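Local coordinates for DNA translocase coupling protein (Clostridium perfringens, PDB 6O1W) that probably binds ATP and DNA as an FtsK/SpoIIIE-type motor that couples DNA translocation to conjugative transfer of the plasmid pCW3, at residues A[10-15]-A[45-50]; A[32-37]-A[41-46]; A[162-165]-A[169-172]. All coordinates share one frame; numbering follows the deposited sequence.

Contact 1. Residues A[10-15]-A[45-50]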
loop_
_atom_site.group_PDB
_atom_site.type_symbol
_atom_site.label_atom_id
_atom_site.label_comp_id
_atom_site.label_asym_id
_atom_site.label_seq_id
_atom_site.Cartn_x
_atom_site.Cartn_y
_atom_site.Cartn_z
ATOM N N ALA A 10 -26.752 -4.951 26.491
ATOM C CA ALA A 10 -27.388 -6.183 26.966
ATOM C C ALA A 10 -26.488 -7.381 26.703
ATOM O O ALA A 10 -26.357 -8.230 27.571
ATOM C CB ALA A 10 -28.726 -6.384 26.270
ATOM N N GLU A 11 -25.840 -7.407 25.520
ATOM C CA GLU A 11 -24.926 -8.454 25.084
ATOM C C GLU A 11 -23.666 -8.461 25.945
ATOM O O GLU A 11 -23.260 -9.526 26.369
ATOM C CB GLU A 11 -24.585 -8.283 23.594
ATOM C CG GLU A 11 -23.734 -9.405 23.002
ATOM C CD GLU A 11 -22.701 -9.024 21.950
ATOM O OE1 GLU A 11 -22.791 -7.912 21.380
ATOM O OE2 GLU A 11 -21.800 -9.856 21.690
ATOM N N TYR A 12 -23.061 -7.285 26.222
ATOM C CA TYR A 12 -21.845 -7.220 27.052
ATOM C C TYR A 12 -22.133 -7.634 28.469
ATOM O O TYR A 12 -21.384 -8.436 29.031
ATOM C CB TYR A 12 -21.222 -5.817 27.038
ATOM C CG TYR A 12 -20.563 -5.448 25.732
ATOM C CD1 TYR A 12 -20.188 -6.423 24.813
ATOM C CD2 TYR A 12 -20.313 -4.121 25.411
ATOM C CE1 TYR A 12 -19.592 -6.086 23.603
ATOM C CE2 TYR A 12 -19.697 -3.775 24.217
ATOM C CZ TYR A 12 -19.332 -4.759 23.317
ATOM O OH TYR A 12 -18.749 -4.388 22.135
ATOM N N ARG A 13 -23.255 -7.135 29.025
ATOM C CA ARG A 13 -23.655 -7.428 30.392
ATOM C C ARG A 13 -23.756 -8.941 30.618
ATOM O O ARG A 13 -23.103 -9.467 31.524
ATOM C CB ARG A 13 -24.937 -6.658 30.778
ATOM C CG ARG A 13 -25.481 -7.040 32.161
ATOM C CD ARG A 13 -26.518 -6.067 32.712
ATOM N NE ARG A 13 -26.375 -5.986 34.166
ATOM C CZ ARG A 13 -26.854 -5.013 34.934
ATOM N NH1 ARG A 13 -27.525 -4.006 34.400
ATOM N NH2 ARG A 13 -26.654 -5.037 36.246
ATOM N N LEU A 14 -24.501 -9.632 29.743
ATOM C CA LEU A 14 -24.686 -11.078 29.780
ATOM C C LEU A 14 -23.341 -11.822 29.679
ATOM O O LEU A 14 -23.095 -12.754 30.449
ATOM C CB LEU A 14 -25.634 -11.520 28.646
ATOM C CG LEU A 14 -25.911 -13.033 28.519
ATOM C CD1 LEU A 14 -26.644 -13.572 29.733
ATOM C CD2 LEU A 14 -26.648 -13.343 27.235
ATOM N N ALA A 15 -22.476 -11.386 28.770
ATOM C CA ALA A 15 -21.166 -11.999 28.577
ATOM C C ALA A 15 -20.330 -11.891 29.856
ATOM O O ALA A 15 -19.774 -12.891 30.304
ATOM C CB ALA A 15 -20.449 -11.352 27.386
ATOM N N ILE A 45 -13.217 0.005 21.939
ATOM C CA ILE A 45 -14.214 -0.248 22.966
ATOM C C ILE A 45 -13.645 0.184 24.295
ATOM O O ILE A 45 -12.593 -0.307 24.710
ATOM C CB ILE A 45 -14.741 -1.702 22.993
ATOM C CG1 ILE A 45 -14.878 -2.308 21.570
ATOM C CG2 ILE A 45 -16.069 -1.761 23.745
ATOM C CD1 ILE A 45 -14.952 -3.891 21.576
ATOM N N THR A 46 -14.332 1.126 24.953
ATOM C CA THR A 46 -13.878 1.667 26.221
ATOM C C THR A 46 -14.784 1.185 27.318
ATOM O O THR A 46 -15.999 1.367 27.244
ATOM C CB THR A 46 -13.802 3.204 26.135
ATOM O OG1 THR A 46 -13.032 3.547 24.992
ATOM C CG2 THR A 46 -13.198 3.832 27.371
ATOM N N PHE A 47 -14.181 0.595 28.362
ATOM C CA PHE A 47 -14.890 0.084 29.530
ATOM C C PHE A 47 -14.400 0.725 30.802
ATOM O O PHE A 47 -13.201 0.979 30.969
ATOM C CB PHE A 47 -14.730 -1.448 29.652
ATOM C CG PHE A 47 -15.483 -2.266 28.625
ATOM C CD1 PHE A 47 -16.868 -2.434 28.719
ATOM C CD2 PHE A 47 -14.810 -2.923 27.610
ATOM C CE1 PHE A 47 -17.557 -3.221 27.797
ATOM C CE2 PHE A 47 -15.498 -3.718 26.691
ATOM C CZ PHE A 47 -16.867 -3.843 26.777
ATOM N N GLU A 48 -15.330 0.912 31.733
ATOM C CA GLU A 48 -15.027 1.382 33.058
ATOM C C GLU A 48 -15.326 0.273 34.056
ATOM O O GLU A 48 -16.436 -0.279 34.063
ATOM C CB GLU A 48 -15.799 2.644 33.407
ATOM C CG GLU A 48 -15.232 3.296 34.657
ATOM C CD GLU A 48 -16.061 4.415 35.251
ATOM O OE1 GLU A 48 -17.081 4.803 34.637
ATOM O OE2 GLU A 48 -15.686 4.902 36.342
ATOM N N SER A 49 -14.337 -0.042 34.914
ATOM C CA SER A 49 -14.457 -1.082 35.959
ATOM C C SER A 49 -13.310 -0.995 36.975
ATOM O O SER A 49 -12.328 -0.304 36.741
ATOM C CB SER A 49 -14.452 -2.484 35.331
ATOM O OG SER A 49 -13.156 -2.792 34.862
HETATM N N MSE A 50 -13.404 -1.762 38.041
HETATM C CA MSE A 50 -12.368 -1.847 39.054
HETATM C C MSE A 50 -11.467 -3.068 38.820
HETATM O O MSE A 50 -10.652 -3.382 39.690
HETATM C CB MSE A 50 -13.007 -1.908 40.451
HETATM C CG MSE A 50 -13.533 -0.569 40.935
HETATM SE SE MSE A 50 -14.098 -0.733 42.790
HETATM C CE MSE A 50 -12.310 -0.909 43.671
#

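Contact 2. Residues A[32-37]-A[41-46]. With BGC (beta-D-glucopyranose), chain D.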
loop_
_atom_site.group_PDB
_atom_site.type_symbol
_atom_site.label_atom_id
_atom_site.label_comp_id
_atom_site.label_asym_id
_atom_site.label_seq_id
_atom_site.Cartn_x
_atom_site.Cartn_y
_atom_site.Cartn_z
ATOM N N LYS A 32 -18.388 2.578 28.050
ATOM C CA LYS A 32 -18.302 4.036 28.016
ATOM C C LYS A 32 -18.472 4.518 26.594
ATOM O O LYS A 32 -19.135 5.534 26.375
ATOM C CB LYS A 32 -16.965 4.542 28.607
ATOM C CG LYS A 32 -16.791 4.264 30.110
ATOM C CD LYS A 32 -17.955 4.774 31.014
ATOM C CE LYS A 32 -17.968 6.282 31.196
ATOM N NZ LYS A 32 -16.838 6.776 32.032
ATOM N N SER A 33 -17.873 3.790 25.625
ATOM C CA SER A 33 -17.956 4.114 24.199
ATOM C C SER A 33 -17.502 2.980 23.303
ATOM O O SER A 33 -16.614 2.199 23.653
ATOM C CB SER A 33 -17.156 5.374 23.862
ATOM O OG SER A 33 -15.789 5.271 24.217
ATOM N N PHE A 34 -18.126 2.911 22.127
ATOM C CA PHE A 34 -17.835 1.957 21.073
ATOM C C PHE A 34 -17.663 2.817 19.811
ATOM O O PHE A 34 -18.649 3.374 19.321
ATOM C CB PHE A 34 -19.005 0.969 20.927
ATOM C CG PHE A 34 -18.713 -0.172 19.981
ATOM C CD1 PHE A 34 -18.802 0.004 18.601
ATOM C CD2 PHE A 34 -18.321 -1.410 20.463
ATOM C CE1 PHE A 34 -18.488 -1.037 17.724
ATOM C CE2 PHE A 34 -18.011 -2.450 19.586
ATOM C CZ PHE A 34 -18.124 -2.265 18.221
ATOM N N ILE A 35 -16.408 2.982 19.333
ATOM C CA ILE A 35 -16.053 3.782 18.144
ATOM C C ILE A 35 -15.537 2.840 17.055
ATOM O O ILE A 35 -14.461 2.280 17.183
ATOM C CB ILE A 35 -15.024 4.927 18.468
ATOM C CG1 ILE A 35 -15.581 5.889 19.552
ATOM C CG2 ILE A 35 -14.633 5.713 17.185
ATOM C CD1 ILE A 35 -14.572 6.927 20.120
ATOM N N GLU A 36 -16.330 2.648 16.008
ATOM C CA GLU A 36 -16.023 1.797 14.870
ATOM C C GLU A 36 -15.315 2.596 13.763
ATOM O O GLU A 36 -15.719 3.718 13.481
ATOM C CB GLU A 36 -17.335 1.172 14.343
ATOM C CG GLU A 36 -17.390 0.941 12.834
ATOM C CD GLU A 36 -17.554 -0.474 12.307
ATOM O OE1 GLU A 36 -18.520 -0.704 11.544
ATOM O OE2 GLU A 36 -16.706 -1.343 12.620
ATOM N N ASP A 37 -14.271 2.033 13.133
ATOM C CA ASP A 37 -13.644 2.693 11.955
ATOM C C ASP A 37 -14.242 1.942 10.772
ATOM O O ASP A 37 -14.004 0.751 10.632
ATOM C CB ASP A 37 -12.102 2.624 11.957
ATOM C CG ASP A 37 -11.431 3.382 10.808
ATOM O OD1 ASP A 37 -11.888 3.240 9.646
ATOM O OD2 ASP A 37 -10.440 4.110 11.070
ATOM N N ARG A 41 -12.451 -1.347 9.750
ATOM C CA ARG A 41 -13.280 -2.280 10.528
ATOM C C ARG A 41 -12.619 -2.611 11.890
ATOM O O ARG A 41 -12.841 -3.674 12.471
ATOM C CB ARG A 41 -13.685 -3.531 9.719
ATOM C CG ARG A 41 -14.571 -3.197 8.516
ATOM C CD ARG A 41 -16.002 -3.670 8.695
ATOM N NE ARG A 41 -16.409 -4.542 7.589
ATOM C CZ ARG A 41 -16.995 -5.730 7.731
ATOM N NH1 ARG A 41 -17.281 -6.199 8.942
ATOM N NH2 ARG A 41 -17.311 -6.451 6.662
ATOM N N ILE A 42 -11.827 -1.662 12.401
ATOM C CA ILE A 42 -11.168 -1.779 13.704
ATOM C C ILE A 42 -11.994 -0.886 14.631
ATOM O O ILE A 42 -12.244 0.276 14.282
ATOM C CB ILE A 42 -9.675 -1.333 13.678
ATOM C CG1 ILE A 42 -8.840 -2.198 12.716
ATOM C CG2 ILE A 42 -9.069 -1.355 15.105
ATOM C CD1 ILE A 42 -7.460 -1.513 12.282
ATOM N N ASP A 43 -12.400 -1.439 15.791
ATOM C CA ASP A 43 -13.212 -0.800 16.825
ATOM C C ASP A 43 -12.394 -0.413 18.044
ATOM O O ASP A 43 -11.427 -1.077 18.370
ATOM C CB ASP A 43 -14.349 -1.754 17.280
ATOM C CG ASP A 43 -15.211 -2.308 16.149
ATOM O OD1 ASP A 43 -15.885 -1.510 15.470
ATOM O OD2 ASP A 43 -15.210 -3.536 15.948
ATOM N N GLU A 44 -12.815 0.633 18.738
ATOM C CA GLU A 44 -12.232 1.098 19.986
ATOM C C GLU A 44 -13.359 0.980 21.020
ATOM O O GLU A 44 -14.384 1.676 20.916
ATOM C CB GLU A 44 -11.719 2.542 19.853
ATOM C CG GLU A 44 -10.961 3.038 21.072
ATOM C CD GLU A 44 -10.869 4.551 21.166
ATOM O OE1 GLU A 44 -11.901 5.195 21.472
ATOM O OE2 GLU A 44 -9.764 5.096 20.940
ATOM N N ILE A 45 -13.217 0.005 21.939
ATOM C CA ILE A 45 -14.214 -0.248 22.966
ATOM C C ILE A 45 -13.645 0.184 24.295
ATOM O O ILE A 45 -12.593 -0.307 24.710
ATOM C CB ILE A 45 -14.741 -1.702 22.993
ATOM C CG1 ILE A 45 -14.878 -2.308 21.570
ATOM C CG2 ILE A 45 -16.069 -1.761 23.745
ATOM C CD1 ILE A 45 -14.952 -3.891 21.576
ATOM N N THR A 46 -14.332 1.126 24.953
ATOM C CA THR A 46 -13.878 1.667 26.221
ATOM C C THR A 46 -14.784 1.185 27.318
ATOM O O THR A 46 -15.999 1.367 27.244
ATOM C CB THR A 46 -13.802 3.204 26.135
ATOM O OG1 THR A 46 -13.032 3.547 24.992
ATOM C CG2 THR A 46 -13.198 3.832 27.371
HETATM C C2 BGC D . -7.881 5.299 16.529
HETATM C C3 BGC D . -8.556 5.839 15.270
HETATM C C4 BGC D . -9.727 4.952 14.858
HETATM C C5 BGC D . -10.666 4.725 16.042
HETATM C C6 BGC D . -11.768 3.732 15.754
HETATM C C1 BGC D . -8.905 5.053 17.631
HETATM O O1 BGC D . -8.264 4.444 18.699
HETATM O O2 BGC D . -6.903 6.209 17.020
HETATM O O3 BGC D . -7.609 5.896 14.207
HETATM O O4 BGC D . -10.439 5.518 13.758
HETATM O O5 BGC D . -9.927 4.188 17.147
HETATM O O6 BGC D . -11.252 2.416 15.580
HETATM O O HOH W 1 -14.075 4.002 22.562
#

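Contact 3. Residues A[162-165]-A[169-172]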
loop_
_atom_site.group_PDB
_atom_site.type_symbol
_atom_site.label_atom_id
_atom_site.label_comp_id
_atom_site.label_asym_id
_atom_site.label_seq_id
_atom_site.Cartn_x
_atom_site.Cartn_y
_atom_site.Cartn_z
HETATM N N MSE A 162 13.252 -0.721 -14.022
HETATM C CA MSE A 162 13.354 -0.957 -12.586
HETATM C C MSE A 162 14.537 -0.226 -12.043
HETATM O O MSE A 162 15.611 -0.258 -12.644
HETATM C CB MSE A 162 13.416 -2.455 -12.303
HETATM C CG MSE A 162 12.118 -3.172 -12.638
HETATM SE SE MSE A 162 12.443 -4.941 -13.412
HETATM C CE MSE A 162 13.033 -4.479 -15.185
ATOM N N VAL A 163 14.329 0.492 -10.941
ATOM C CA VAL A 163 15.374 1.305 -10.329
ATOM C C VAL A 163 15.745 0.757 -8.961
ATOM O O VAL A 163 14.885 0.677 -8.071
ATOM C CB VAL A 163 14.958 2.806 -10.246
ATOM C CG1 VAL A 163 16.052 3.648 -9.576
ATOM C CG2 VAL A 163 14.620 3.356 -11.626
ATOM N N ASP A 164 17.040 0.421 -8.782
ATOM C CA ASP A 164 17.561 -0.052 -7.497
ATOM C C ASP A 164 19.016 0.296 -7.361
ATOM O O ASP A 164 19.840 -0.383 -7.945
ATOM C CB ASP A 164 17.328 -1.568 -7.318
ATOM C CG ASP A 164 18.016 -2.219 -6.108
ATOM O OD1 ASP A 164 18.275 -1.509 -5.102
ATOM O OD2 ASP A 164 18.288 -3.421 -6.171
ATOM N N PHE A 165 19.342 1.289 -6.523
ATOM C CA PHE A 165 20.713 1.769 -6.326
ATOM C C PHE A 165 21.562 0.854 -5.480
ATOM O O PHE A 165 22.758 1.089 -5.376
ATOM C CB PHE A 165 20.736 3.210 -5.794
ATOM C CG PHE A 165 20.353 4.291 -6.800
ATOM C CD1 PHE A 165 19.779 3.960 -8.028
ATOM C CD2 PHE A 165 20.506 5.637 -6.488
ATOM C CE1 PHE A 165 19.413 4.952 -8.942
ATOM C CE2 PHE A 165 20.105 6.635 -7.395
ATOM C CZ PHE A 165 19.555 6.282 -8.612
ATOM N N VAL A 169 20.499 -5.550 -6.620
ATOM C CA VAL A 169 20.306 -6.807 -5.887
ATOM C C VAL A 169 18.802 -7.130 -5.680
ATOM O O VAL A 169 18.423 -8.303 -5.623
ATOM C CB VAL A 169 21.140 -6.828 -4.575
ATOM C CG1 VAL A 169 20.905 -8.113 -3.769
ATOM C CG2 VAL A 169 22.619 -6.706 -4.907
ATOM N N GLU A 170 17.956 -6.101 -5.623
ATOM C CA GLU A 170 16.508 -6.274 -5.474
ATOM C C GLU A 170 15.848 -6.691 -6.795
ATOM O O GLU A 170 14.709 -7.133 -6.772
ATOM C CB GLU A 170 15.856 -4.991 -4.923
ATOM C CG GLU A 170 16.388 -4.543 -3.568
ATOM C CD GLU A 170 16.275 -5.592 -2.477
ATOM O OE1 GLU A 170 17.317 -6.190 -2.120
ATOM O OE2 GLU A 170 15.142 -5.836 -2.000
ATOM N N PHE A 171 16.533 -6.490 -7.942
ATOM C CA PHE A 171 16.046 -6.868 -9.284
ATOM C C PHE A 171 17.151 -7.625 -9.996
ATOM O O PHE A 171 17.917 -7.051 -10.780
ATOM C CB PHE A 171 15.594 -5.663 -10.103
ATOM C CG PHE A 171 14.442 -4.904 -9.505
ATOM C CD1 PHE A 171 13.152 -5.431 -9.532
ATOM C CD2 PHE A 171 14.633 -3.637 -8.959
ATOM C CE1 PHE A 171 12.076 -4.714 -9.002
ATOM C CE2 PHE A 171 13.555 -2.921 -8.433
ATOM C CZ PHE A 171 12.288 -3.473 -8.442
ATOM N N GLY A 172 17.259 -8.898 -9.634
ATOM C CA GLY A 172 18.266 -9.819 -10.130
ATOM C C GLY A 172 18.280 -10.029 -11.618
ATOM O O GLY A 172 17.565 -9.351 -12.361
#

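Contact 1. Residues A[10-15]-A[45-50]
Helix 7-18 and strand 43-48 keep their backbones apart, the nearest CA atoms, those of Tyr12 and Phe47, being 10.4 Å from each other, so side chains make the contact. Tyr12 does the work from the helix, and Ile45 and Phe47, two residues apart on the strand, receive it. All three are buried, and the meeting is a worked case of a helix packed on a sheet by side chains alone, with Tyr12 as the residue of 10-15 that touches. The rings form an offset edge-to-face pair: the Phe47 rim is turned to the Tyr12 face, with centroids 5.3 Å apart and planes at 65°. CZ of Phe47 sits over the rim of the tyrosine ring and not its middle, 3.7 Å from Tyr12 CD2. In Phe47 CG stands anti to the carbonyl carbon (chi1 -71°), a setting that sends the ring from the strand toward the helix. Ile45 takes the phenol end instead. Its CG2 approaches Tyr12 CE2 obliquely at 4.2 Å, while its CD1 lies 3.9 Å from Tyr12 OH. This hydroxyl is hydrogen-bonded to Arg8 one helical turn earlier. Phe47 also meets Phe16 edge-to-face and packs against Trp56. Around the cluster, Leu31 and Phe34 of strand 30-36 touch Tyr12, Leu67 of helix 60-67 reaches it too, and Ile85 of strand 82-89 lies against Phe47.

Contact 2. Residues A[32-37]-A[41-46]
Phe34 and Ile45 lie side by side on one face of a beta hairpin, pointing the same way, with Phe34 CE2 3.7 Å from Ile45 CG1. The far part of the phenylalanine ring slants across the Asp43 carboxylate, whose plane is turned 39° from it. CG of Phe34 is anti to the backbone N (chi1 -172°), which lets one ring touch both residues. On the same face Glu36 runs alongside Asp43, their carboxylates nearly parallel; Glu36 OE2 and Asp43 OD1, two acceptors, are 3.0 Å apart, so a shared proton or raised pKa is possible. The face of Ser33, Ile35, Glu44 and Thr46 is mixed. Ile35 runs alongside Glu44, pointing the same way, its CD1 3.5 Å from Glu44 OE1. Ser33 OG, Thr46 OG1, Glu44 OE1 and Glu44 O share one water. Beta-D-glucopyranose gives hydrogen bonds from O1 to Glu44 OE2 (2.8 Å), O6 to Ile42 O (2.7 Å) and O4 to Asp37 OD2 (3.0 Å). Asp37 OD2 also pairs with Lys316; Lys318 and Asp319 also bond to the sugar. Along the backbone, Ile35 and Glu44 form a hydrogen-bonded pair, and Lys32 N and Ser33 N both bond to Thr46 O, the latter weakly, in a classic beta bulge. Strand 30-36 is an edge strand of a four-stranded antiparallel sheet; strand 82-89 flanks strand 43-48 on its other side, and Tyr12 of helix 7-18 packs on Phe34 and Ile45.

Contact 3. Residues A[162-165]-A[169-172]
Beside the probable ATP site of the FtsK/SpoIIIE-type P-loop domain, the chain leaving strand 159-163 bends back on itself, and Asp164 and Phe171 hold the bend. Asp164 OD2 accepts the backbone N-H of Glu170 at 2.8 Å, met nearly along the C-O axis with an N-H...O angle of 154°. The other oxygen, OD1, takes the backbone N of Lys166, so the carboxylate is gripped from both ends of the intervening loop. CG of Asp164 stands anti to the backbone N (chi1 171°), which carries the group across to the returning chain. Glu170 CB packs against the same OD2, while its own carboxylate plane is turned 89° from that of Asp164. Further along, Phe171 lays one face against selenomethionine Met162: CB is centred over the ring, 3.8 Å from its centroid in a CH-pi contact, and SE adds an oblique Met-aromatic contact. Asp164 CB and Val163 O come up to the ring's edge, the latter 3.9 Å from Phe171 CE2. The side chain of Glu170 is about 5 Å from that of Ser143 of the predicted ATP site. Arg147 of helix 142-155 meets Phe171 in a cation-pi contact and binds Glu170 O, while strand 159-163 runs between the parallel strands 229-233 and 179-182.

Contacts 1 and 2 belong to one small antiparallel sheet and share Ile45 and Thr46 on strand 43-48; Lys32 and Glu48 join them by a salt bridge. Contact 1 is buried and made of aromatic and aliphatic packing where helix 7-18 meets the sheet, whereas contact 2 is partly exposed, made mainly of backbone hydrogen bonds, has carboxylates beside its apolar pair, and binds a sugar at its other face. Contact 3 stands apart, its centre about 53 Å from that of contact 1 and about 43 Å from that of contact 2, on the opposite side of the chain's centre. It too is buried, but there an aromatic contact is combined with a carboxylate-to-backbone bond in a loop of the nucleotide-binding domain.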